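Local coordinates for periplasmic protein TorT (Vibrio parahaemolyticus, PDB 3O1I) that probably binds trimethylamine N-oxide or a similar small solute in the periplasm and takes part in signalling through a partner sensor kinase, at residues A127-K132 and I195-G200; G123-E128 and K240-P245. One frame throughout, in Å; residues are numbered along the deposited sequence.

Contact 1 of 2, residues A127-K132 and I195-G200; sequences AERHPK and IDYIVG
Tyr197 pushes the hydroxyl end of its ring between the side chains of Arg129 and His130, and the two nitrogens that meet it arrive from different directions. His130 NE2 lies 2.6 Å from Tyr197 OH; the oxygen is at the rim of the imidazole and NE2 at the rim of the phenol, each in that ring's plane. The rings touch rim to rim, with planes 63° apart, so neither stacks on the other. Either partner of this bond could be the donor, a freedom that suits an imidazole facing a phenol. Arg129 NE gives Tyr197 OH a second bond, 2.6 Å long but weak, its N-H bent well away from the oxygen at 124°. The hydroxyl stands too close to a neighbouring atom in the model, so both bonds are doubtful. Tyr197 belongs to strand 197-200 of the four-stranded parallel sheet in one lobe of this periplasmic binding protein, while Arg129 and His130 sit in the loop from helix 116-127 to strand 137-142. With CG beside the backbone N, the tyrosine reaches toward that loop. Its buried ring touches Thr137 and Leu242, leaving the polar end for the loop residues. Arg129, its CG turned away from its own N (chi1 -172°), stays extended to NE, a long chain that lets an exposed loop residue reach the hydroxyl. His130 also leans on Ile167 of strand 167-172, outermost in the same sheet.

Contact 2 of 2, residues G123-E128 and K240-P245; sequences GKYLAE and KVLFAP
The hydroxyl oxygen of Tyr125 rests on an aliphatic chain, with Leu242 CB 3.4 Å from OH. This is a van der Waals touch, the side chains crossing at about a right angle. Most of the contact comes from the tyrosine ring and Phe243. Phe243 CB lies over the centre of the Tyr125 ring, 3.5 Å from its centroid and close to the ring normal, a CH-pi contact. The reverse contact is looser: Tyr125 CB sits over the Phe243 ring, 3.9 Å from the centroid and displaced toward the rim. Each aromatic residue thus offers its own methylene to the other's face. The ring planes are nearly parallel, 8° apart, but slid so far that the rings barely overlap. Both side chains have CG trans to the backbone N (chi1 168° in Tyr125, 179° in Phe243), which lets them run past each other in opposite directions. A phenol suits the partly exposed helix side, and a phenyl the buried place beside Val224 and Ala122. The backbone of Leu242 bonds to Leu223 of strand 222-225, so helix 116-127 packs on chain running beside this outermost sheet strand, in one lobe of the alpha/beta fold of a type I periplasmic binding protein.

Both contacts start from the same part of the chain, the last turn of helix 116-127 and the loop after it; their segments overlap at Ala127 and Glu128. Both are partly buried. In contact 1 a buried tyrosine meets an exposed arginine and a partly exposed histidine of a loop; in contact 2 partly exposed Tyr125 meets buried Phe243 and partly exposed Leu242. Contact 1 is polar, round one hydroxyl near the start of the strand, whereas contact 2 is apolar and aromatic, its centre about 17 Å from the centre of the chain, against about 22 Å for contact 1. Leu126 and Leu242 bridge them: Leu126 CD1 packs 3.6 Å from Val199 CG1, and Leu242 CD1 meets Tyr197 CE2 at 3.6 Å.

Contact 1 of 2, residues A127-K132 and I195-G200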
loop_
_atom_site.group_PDB
_atom_site.type_symbol
_atom_site.label_atom_id
_atom_site.label_comp_id
_atom_site.label_asym_id
_atom_site.label_seq_id
_atom_site.Cartn_x
_atom_site.Cartn_y
_atom_site.Cartn_z
ATOM N N ALA D 127 -2.858 -21.796 -40.082
ATOM C CA ALA D 127 -3.617 -22.527 -41.094
ATOM C C ALA D 127 -2.648 -23.047 -42.157
ATOM O O ALA D 127 -2.964 -23.962 -42.917
ATOM C CB ALA D 127 -4.648 -21.610 -41.729
ATOM N N GLU D 128 -1.463 -22.445 -42.189
ATOM C CA GLU D 128 -0.418 -22.789 -43.141
ATOM C C GLU D 128 0.524 -23.800 -42.514
ATOM O O GLU D 128 1.347 -24.410 -43.187
ATOM C CB GLU D 128 0.350 -21.518 -43.522
ATOM C CG GLU D 128 1.533 -21.725 -44.464
ATOM C CD GLU D 128 2.223 -20.414 -44.835
ATOM O OE1 GLU D 128 2.606 -19.658 -43.914
ATOM O OE2 GLU D 128 2.387 -20.145 -46.047
ATOM N N ARG D 129 0.388 -23.966 -41.209
ATOM C CA ARG D 129 1.220 -24.889 -40.455
ATOM C C ARG D 129 0.397 -26.146 -40.170
ATOM O O ARG D 129 0.927 -27.186 -39.787
ATOM C CB ARG D 129 1.638 -24.217 -39.147
ATOM C CG ARG D 129 2.670 -24.964 -38.329
ATOM C CD ARG D 129 2.665 -24.463 -36.885
ATOM N NE ARG D 129 3.768 -25.006 -36.099
ATOM C CZ ARG D 129 5.044 -24.731 -36.336
ATOM N NH1 ARG D 129 5.358 -23.921 -37.332
ATOM N NH2 ARG D 129 6.001 -25.261 -35.586
ATOM N N HIS D 130 -0.911 -26.030 -40.368
ATOM C CA HIS D 130 -1.834 -27.127 -40.126
ATOM C C HIS D 130 -2.971 -27.119 -41.127
ATOM O O HIS D 130 -4.143 -26.961 -40.771
ATOM C CB HIS D 130 -2.382 -27.038 -38.709
ATOM C CG HIS D 130 -1.396 -27.453 -37.671
ATOM N ND1 HIS D 130 -1.048 -28.771 -37.470
ATOM C CD2 HIS D 130 -0.635 -26.725 -36.821
ATOM C CE1 HIS D 130 -0.113 -28.838 -36.539
ATOM N NE2 HIS D 130 0.156 -27.611 -36.129
ATOM N N PRO D 131 -2.631 -27.290 -42.409
ATOM C CA PRO D 131 -3.620 -27.304 -43.485
ATOM C C PRO D 131 -4.704 -28.337 -43.232
ATOM O O PRO D 131 -4.471 -29.343 -42.558
ATOM C CB PRO D 131 -2.778 -27.634 -44.712
ATOM C CG PRO D 131 -1.456 -26.986 -44.379
ATOM C CD PRO D 131 -1.265 -27.409 -42.949
ATOM N N LYS D 132 -5.890 -28.076 -43.769
ATOM C CA LYS D 132 -7.006 -28.992 -43.609
ATOM C C LYS D 132 -6.514 -30.412 -43.833
ATOM O O LYS D 132 -5.869 -30.709 -44.840
ATOM C CB LYS D 132 -8.118 -28.672 -44.613
ATOM C CG LYS D 132 -9.338 -29.573 -44.488
ATOM C CD LYS D 132 -9.970 -29.426 -43.114
ATOM C CE LYS D 132 -10.995 -30.510 -42.846
ATOM N NZ LYS D 132 -11.542 -30.406 -41.463
ATOM N N ILE D 195 -4.387 -28.717 -25.317
ATOM C CA ILE D 195 -3.833 -27.559 -25.993
ATOM C C ILE D 195 -2.502 -27.731 -26.695
ATOM O O ILE D 195 -1.489 -28.063 -26.079
ATOM C CB ILE D 195 -3.722 -26.368 -25.034
ATOM C CG1 ILE D 195 -5.058 -26.176 -24.310
ATOM C CG2 ILE D 195 -3.345 -25.111 -25.806
ATOM C CD1 ILE D 195 -6.263 -26.120 -25.239
ATOM N N ASP D 196 -2.530 -27.477 -28.001
ATOM C CA ASP D 196 -1.354 -27.548 -28.858
ATOM C C ASP D 196 -0.712 -26.163 -28.904
ATOM O O ASP D 196 0.479 -26.011 -28.613
ATOM C CB ASP D 196 -1.757 -27.976 -30.268
ATOM C CG ASP D 196 -2.246 -29.408 -30.323
ATOM O OD1 ASP D 196 -1.430 -30.316 -30.068
ATOM O OD2 ASP D 196 -3.443 -29.628 -30.617
ATOM N N TYR D 197 -1.517 -25.160 -29.265
ATOM C CA TYR D 197 -1.058 -23.771 -29.348
ATOM C C TYR D 197 -1.892 -22.825 -28.491
ATOM O O TYR D 197 -3.041 -23.117 -28.143
ATOM C CB TYR D 197 -1.142 -23.239 -30.784
ATOM C CG TYR D 197 -0.378 -24.017 -31.817
ATOM C CD1 TYR D 197 -1.048 -24.780 -32.772
ATOM C CD2 TYR D 197 1.011 -23.966 -31.865
ATOM C CE1 TYR D 197 -0.351 -25.471 -33.756
ATOM C CE2 TYR D 197 1.722 -24.655 -32.841
ATOM C CZ TYR D 197 1.038 -25.403 -33.786
ATOM O OH TYR D 197 1.746 -26.061 -34.768
ATOM N N ILE D 198 -1.290 -21.684 -28.173
ATOM C CA ILE D 198 -1.948 -20.625 -27.424
ATOM C C ILE D 198 -1.734 -19.355 -28.246
ATOM O O ILE D 198 -0.595 -18.950 -28.507
ATOM C CB ILE D 198 -1.319 -20.359 -26.031
ATOM C CG1 ILE D 198 -1.407 -21.584 -25.132
ATOM C CG2 ILE D 198 -2.059 -19.219 -25.350
ATOM C CD1 ILE D 198 -0.675 -21.379 -23.807
ATOM N N VAL D 199 -2.826 -18.743 -28.680
ATOM C CA VAL D 199 -2.740 -17.495 -29.420
ATOM C C VAL D 199 -3.393 -16.423 -28.569
ATOM O O VAL D 199 -4.591 -16.487 -28.285
ATOM C CB VAL D 199 -3.447 -17.574 -30.791
ATOM C CG1 VAL D 199 -2.656 -18.460 -31.709
ATOM C CG2 VAL D 199 -4.851 -18.117 -30.646
ATOM N N GLY D 200 -2.598 -15.453 -28.134
ATOM C CA GLY D 200 -3.148 -14.395 -27.313
ATOM C C GLY D 200 -2.386 -13.089 -27.373
ATOM O O GLY D 200 -1.537 -12.894 -28.243
#

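Contact 2 of 2, residues G123-E128 and K240-P245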
loop_
_atom_site.group_PDB
_atom_site.type_symbol
_atom_site.label_atom_id
_atom_site.label_comp_id
_atom_site.label_asym_id
_atom_site.label_seq_id
_atom_site.Cartn_x
_atom_site.Cartn_y
_atom_site.Cartn_z
ATOM N N GLY D 123 -3.757 -16.202 -37.706
ATOM C CA GLY D 123 -4.455 -17.422 -38.066
ATOM C C GLY D 123 -3.882 -18.014 -39.346
ATOM O O GLY D 123 -3.826 -19.237 -39.517
ATOM N N LYS D 124 -3.451 -17.138 -40.250
ATOM C CA LYS D 124 -2.874 -17.555 -41.523
ATOM C C LYS D 124 -1.608 -18.366 -41.258
ATOM O O LYS D 124 -1.332 -19.328 -41.965
ATOM C CB LYS D 124 -2.543 -16.323 -42.382
ATOM C CG LYS D 124 -2.668 -16.530 -43.890
ATOM C CD LYS D 124 -2.487 -15.222 -44.675
ATOM C CE LYS D 124 -1.069 -14.653 -44.546
ATOM N NZ LYS D 124 -0.862 -13.407 -45.357
ATOM N N TYR D 125 -0.841 -17.981 -40.240
ATOM C CA TYR D 125 0.385 -18.701 -39.912
ATOM C C TYR D 125 0.091 -20.115 -39.434
ATOM O O TYR D 125 0.848 -21.042 -39.707
ATOM C CB TYR D 125 1.173 -17.981 -38.818
ATOM C CG TYR D 125 2.301 -18.811 -38.231
ATOM C CD1 TYR D 125 3.631 -18.538 -38.548
ATOM C CD2 TYR D 125 2.037 -19.856 -37.340
ATOM C CE1 TYR D 125 4.674 -19.279 -37.988
ATOM C CE2 TYR D 125 3.071 -20.607 -36.776
ATOM C CZ TYR D 125 4.388 -20.310 -37.101
ATOM O OH TYR D 125 5.420 -21.013 -36.518
ATOM N N LEU D 126 -1.000 -20.282 -38.704
ATOM C CA LEU D 126 -1.331 -21.598 -38.197
ATOM C C LEU D 126 -2.094 -22.442 -39.208
ATOM O O LEU D 126 -1.985 -23.669 -39.195
ATOM C CB LEU D 126 -2.118 -21.474 -36.892
ATOM C CG LEU D 126 -1.312 -20.865 -35.742
ATOM C CD1 LEU D 126 -2.234 -20.637 -34.570
ATOM C CD2 LEU D 126 -0.163 -21.773 -35.346
ATOM N N ALA D 127 -2.858 -21.796 -40.082
ATOM C CA ALA D 127 -3.617 -22.527 -41.094
ATOM C C ALA D 127 -2.648 -23.047 -42.157
ATOM O O ALA D 127 -2.964 -23.962 -42.917
ATOM C CB ALA D 127 -4.648 -21.610 -41.729
ATOM N N GLU D 128 -1.463 -22.445 -42.189
ATOM C CA GLU D 128 -0.418 -22.789 -43.141
ATOM C C GLU D 128 0.524 -23.800 -42.514
ATOM O O GLU D 128 1.347 -24.410 -43.187
ATOM C CB GLU D 128 0.350 -21.518 -43.522
ATOM C CG GLU D 128 1.533 -21.725 -44.464
ATOM C CD GLU D 128 2.223 -20.414 -44.835
ATOM O OE1 GLU D 128 2.606 -19.658 -43.914
ATOM O OE2 GLU D 128 2.387 -20.145 -46.047
ATOM N N LYS D 240 11.200 -19.281 -28.351
ATOM C CA LYS D 240 10.258 -19.456 -27.264
ATOM C C LYS D 240 8.886 -19.055 -27.795
ATOM O O LYS D 240 7.856 -19.398 -27.216
ATOM C CB LYS D 240 10.671 -18.596 -26.078
ATOM C CG LYS D 240 12.078 -18.904 -25.560
ATOM C CD LYS D 240 12.199 -20.336 -25.053
ATOM C CE LYS D 240 13.497 -20.534 -24.281
ATOM N NZ LYS D 240 13.534 -21.834 -23.559
ATOM N N VAL D 241 8.880 -18.335 -28.915
ATOM C CA VAL D 241 7.635 -17.906 -29.553
ATOM C C VAL D 241 7.687 -18.322 -31.023
ATOM O O VAL D 241 8.746 -18.312 -31.632
ATOM C CB VAL D 241 7.438 -16.355 -29.478
ATOM C CG1 VAL D 241 6.072 -15.983 -30.035
ATOM C CG2 VAL D 241 7.557 -15.867 -28.046
ATOM N N LEU D 242 6.554 -18.689 -31.599
ATOM C CA LEU D 242 6.556 -19.098 -32.993
ATOM C C LEU D 242 6.339 -17.940 -33.949
ATOM O O LEU D 242 7.230 -17.575 -34.717
ATOM C CB LEU D 242 5.486 -20.162 -33.241
ATOM C CG LEU D 242 5.682 -21.433 -32.417
ATOM C CD1 LEU D 242 4.623 -22.446 -32.765
ATOM C CD2 LEU D 242 7.069 -21.994 -32.679
ATOM N N PHE D 243 5.150 -17.358 -33.893
ATOM C CA PHE D 243 4.791 -16.256 -34.775
ATOM C C PHE D 243 4.443 -14.975 -34.011
ATOM O O PHE D 243 4.477 -14.952 -32.781
ATOM C CB PHE D 243 3.618 -16.706 -35.646
ATOM C CG PHE D 243 3.136 -15.661 -36.590
ATOM C CD1 PHE D 243 4.021 -15.023 -37.446
ATOM C CD2 PHE D 243 1.793 -15.306 -36.621
ATOM C CE1 PHE D 243 3.582 -14.024 -38.300
ATOM C CE2 PHE D 243 1.344 -14.311 -37.470
ATOM C CZ PHE D 243 2.236 -13.673 -38.319
ATOM N N ALA D 244 4.127 -13.914 -34.752
ATOM C CA ALA D 244 3.764 -12.618 -34.182
ATOM C C ALA D 244 3.721 -11.529 -35.255
ATOM O O ALA D 244 4.757 -11.129 -35.798
ATOM C CB ALA D 244 4.750 -12.218 -33.093
ATOM N N PRO D 245 2.515 -11.039 -35.584
ATOM C CA PRO D 245 2.399 -9.989 -36.594
ATOM C C PRO D 245 2.778 -8.638 -35.997
ATOM O O PRO D 245 2.196 -8.229 -35.003
ATOM C CB PRO D 245 0.922 -10.038 -36.964
ATOM C CG PRO D 245 0.277 -10.401 -35.668
ATOM C CD PRO D 245 1.178 -11.527 -35.195
#